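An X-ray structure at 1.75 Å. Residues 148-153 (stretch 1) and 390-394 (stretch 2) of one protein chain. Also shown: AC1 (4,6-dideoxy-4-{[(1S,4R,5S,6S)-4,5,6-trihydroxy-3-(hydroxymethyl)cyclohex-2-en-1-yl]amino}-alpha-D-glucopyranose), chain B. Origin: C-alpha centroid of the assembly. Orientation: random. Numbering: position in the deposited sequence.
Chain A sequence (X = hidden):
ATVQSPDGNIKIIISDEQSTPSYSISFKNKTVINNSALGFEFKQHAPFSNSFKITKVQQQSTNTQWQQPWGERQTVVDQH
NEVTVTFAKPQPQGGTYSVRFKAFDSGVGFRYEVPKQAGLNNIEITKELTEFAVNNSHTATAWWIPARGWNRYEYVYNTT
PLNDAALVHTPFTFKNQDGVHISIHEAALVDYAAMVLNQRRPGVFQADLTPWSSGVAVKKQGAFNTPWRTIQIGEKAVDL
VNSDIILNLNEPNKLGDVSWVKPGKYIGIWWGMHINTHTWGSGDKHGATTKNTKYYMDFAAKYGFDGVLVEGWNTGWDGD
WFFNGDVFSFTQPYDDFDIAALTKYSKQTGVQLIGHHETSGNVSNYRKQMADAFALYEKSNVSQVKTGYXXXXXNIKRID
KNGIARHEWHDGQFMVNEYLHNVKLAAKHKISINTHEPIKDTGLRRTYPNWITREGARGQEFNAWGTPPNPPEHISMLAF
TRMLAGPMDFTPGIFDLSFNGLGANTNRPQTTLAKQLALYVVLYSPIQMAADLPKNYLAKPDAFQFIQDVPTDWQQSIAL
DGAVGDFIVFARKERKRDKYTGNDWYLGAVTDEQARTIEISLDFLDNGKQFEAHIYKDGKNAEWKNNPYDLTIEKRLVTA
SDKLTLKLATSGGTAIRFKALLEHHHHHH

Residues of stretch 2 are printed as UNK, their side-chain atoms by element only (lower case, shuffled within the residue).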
# COMPACT_ATOMS: atom_id res chain seq x y z
N ARG A 148 -14.33 9.01 1.95
CA ARG A 148 -14.86 10.01 2.89
C ARG A 148 -15.69 9.38 4.00
O ARG A 148 -16.52 10.06 4.61
CB ARG A 148 -15.68 11.09 2.16
CG ARG A 148 -14.90 11.80 1.04
CD ARG A 148 -14.03 12.98 1.55
NE ARG A 148 -13.00 13.29 0.56
CZ ARG A 148 -13.23 13.95 -0.57
NH1 ARG A 148 -14.45 14.41 -0.84
NH2 ARG A 148 -12.24 14.16 -1.44
N GLY A 149 -15.50 8.08 4.26
CA GLY A 149 -16.24 7.41 5.31
C GLY A 149 -15.54 7.52 6.64
O GLY A 149 -14.39 7.93 6.73
N TRP A 150 -16.26 7.14 7.69
CA TRP A 150 -15.71 7.30 9.03
C TRP A 150 -14.50 6.41 9.27
O TRP A 150 -13.67 6.74 10.13
CB TRP A 150 -16.78 7.03 10.09
CG TRP A 150 -17.11 5.58 10.24
CD1 TRP A 150 -18.02 4.87 9.50
CD2 TRP A 150 -16.54 4.66 11.17
NE1 TRP A 150 -18.04 3.56 9.92
CE2 TRP A 150 -17.14 3.40 10.95
CE3 TRP A 150 -15.58 4.77 12.18
CZ2 TRP A 150 -16.82 2.28 11.69
CZ3 TRP A 150 -15.26 3.64 12.92
CH2 TRP A 150 -15.88 2.41 12.66
N ASN A 151 -14.35 5.32 8.51
CA ASN A 151 -13.23 4.40 8.74
C ASN A 151 -12.13 4.50 7.69
O ASN A 151 -11.34 3.56 7.55
CB ASN A 151 -13.71 2.95 8.85
CG ASN A 151 -13.01 2.21 9.98
OD1 ASN A 151 -12.69 2.80 11.01
ND2 ASN A 151 -12.73 0.93 9.78
N ARG A 152 -12.04 5.62 6.96
CA ARG A 152 -10.84 5.94 6.14
C ARG A 152 -10.69 4.89 5.04
O ARG A 152 -11.64 4.67 4.27
CB ARG A 152 -9.62 6.09 7.06
CG ARG A 152 -9.75 7.13 8.19
CD ARG A 152 -8.55 7.01 9.16
NE ARG A 152 -8.32 5.59 9.43
CZ ARG A 152 -8.93 4.90 10.37
NH1 ARG A 152 -9.77 5.50 11.20
NH2 ARG A 152 -8.69 3.61 10.50
N TYR A 153 -9.54 4.22 4.92
CA TYR A 153 -9.35 3.18 3.93
C TYR A 153 -9.73 1.80 4.44
O TYR A 153 -9.67 0.83 3.68
CB TYR A 153 -7.89 3.12 3.45
CG TYR A 153 -7.33 4.40 2.86
CD1 TYR A 153 -7.85 4.93 1.67
CD2 TYR A 153 -6.25 5.05 3.46
CE1 TYR A 153 -7.32 6.10 1.11
CE2 TYR A 153 -5.71 6.21 2.91
CZ TYR A 153 -6.25 6.73 1.74
OH TYR A 153 -5.71 7.88 1.22
N UNK A 390 -4.86 7.13 14.67
CA UNK A 390 -6.21 6.59 14.87
C UNK A 390 -7.17 7.73 15.20
O UNK A 390 -7.08 8.36 16.26
c UNK A 390 -7.67 5.09 16.24
c UNK A 390 -6.23 5.51 15.96
c UNK A 390 -5.42 4.32 15.50
N UNK A 391 -8.09 8.00 14.28
CA UNK A 391 -9.20 8.94 14.45
C UNK A 391 -10.15 8.70 13.28
O UNK A 391 -9.74 8.23 12.22
c UNK A 391 -8.72 10.40 14.46
N UNK A 392 -11.42 9.02 13.49
CA UNK A 392 -12.40 8.85 12.42
C UNK A 392 -12.05 9.73 11.23
O UNK A 392 -11.32 10.72 11.35
c UNK A 392 -13.80 9.18 12.91
o UNK A 392 -13.68 7.12 14.14
c UNK A 392 -14.39 8.11 13.82
o UNK A 392 -15.56 8.29 14.23
N UNK A 393 -12.60 9.36 10.07
CA UNK A 393 -12.46 10.17 8.87
C UNK A 393 -12.76 11.64 9.13
O UNK A 393 -13.75 11.97 9.78
N UNK A 394 -11.89 12.53 8.66
CA UNK A 394 -12.08 13.96 8.86
C UNK A 394 -11.79 14.47 10.25
O UNK A 394 -12.07 15.64 10.53
C1 AC1 B . -9.65 1.56 15.39
O2 AC1 B . -9.96 2.06 13.06
C2 AC1 B . -8.95 1.94 14.08
C4A AC1 B . -2.21 -0.68 16.36
C3 AC1 B . -7.90 0.94 13.70
O3 AC1 B . -7.31 1.29 12.43
C4 AC1 B . -6.86 0.86 14.79
N4A AC1 B . -5.62 0.12 14.38
C5 AC1 B . -7.63 0.13 15.88
O5 AC1 B . -8.66 1.07 16.41
C6 AC1 B . -6.81 -0.36 17.02
C1B AC1 B . -4.33 0.82 14.69
C2B AC1 B . -3.04 -0.07 14.11
O2B AC1 B . -3.33 -0.39 12.75
C3B AC1 B . -2.78 -1.19 14.92
O3B AC1 B . -1.80 -2.09 14.35
O4 AC1 B . -2.06 -1.78 17.24
C5B AC1 B . -3.04 0.32 16.98
C7B AC1 B . -4.13 1.12 16.07
C6B AC1 B . -2.48 1.01 18.23
O6B AC1 B . -1.48 1.89 17.83
O HOH W 1 -11.94 5.06 13.28

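Position 390 carries three side-chain carbons and no other element. One carbon is bonded to CA and bears the other two, so the chain branches at CB. One terminal carbon comes nearest to stretch 1, 5.5 Å from Arg152 NH1; this is too far for contact. The other terminal carbon lies 3.5 Å from C7B of AC1. A short, beta-branched, all-carbon side chain is valine. Val390, with chi1 in the t well, gives the ligand a nonpolar surface and makes no contact with stretch 1.

Position 391 has a single side-chain carbon, CB. CB points away from stretch 1 and lies 6.0 Å from its nearest atom there, Arg152 NH1. The backbone does the work here: O of 391 accepts a hydrogen bond from Arg152 NH1 at 2.9 Å. One carbon and nothing further makes this alanine. Since the bond uses the carbonyl of Ala391, the methyl group takes no part in it.

Position 392 has two carbons and two oxygens. The second carbon carries both oxygens, in a flat, forked group. One oxygen lies 3.6 Å from Trp150 CE3, at the edge of the indole and near its plane. The same oxygen accepts a hydrogen bond from water 1 at 2.8 Å. Two oxygens on the second carbon make a carboxylate; asparagine would have a nitrogen in place of one of them. The residue is aspartate. Asp392 has chi1 in the m well, and OD1 is the oxygen facing the ring and the water. Its CA also makes a CA-H...O contact of 3.4 Å with Trp150 O.

Position 393 has no side-chain atoms, so it is glycine. Its CA lies 3.6 Å from Gly149 O and 4.3 Å from Trp150 CA. A CB in ideal geometry would point toward stretch 1 and sit 2.2 Å from Gly149 O, which is a clash. The bare CA of Gly393 permits this close approach.

Position 394 also lacks side-chain atoms and is glycine. Gly394 makes no contact with stretch 1. Its phi of 75° is positive, a value that by itself favours glycine.

The contact joins two loops far apart in sequence and buries 241 Å² in all. Gly149 to Arg152 form a type I beta turn, closed by a weak hydrogen bond from Arg152 N to Gly149 O at 3.3 Å. Within this turn, Trp150 O accepts a nearly straight hydrogen bond from Gly393 N at 2.8 Å, with an angle of 165°. The Arg152 guanidinium ties the loops to the ligand: while NH1 holds Ala391 O, NH2 donates to AC1 O2 at 3.3 Å. Water 1 adds a polar bridge. It accepts from Arg152 NH1 at 3.0 Å and donates to Asp392 OD1 and, at 3.3 Å, to Asn151 OD1. Two hydrogen bonds thus join the loops, one between backbone groups and one from the Arg152 side chain to a backbone carbonyl, and the water links Asp392 to Arg152 and Asn151.

Stretch 2 390-394: VADGG
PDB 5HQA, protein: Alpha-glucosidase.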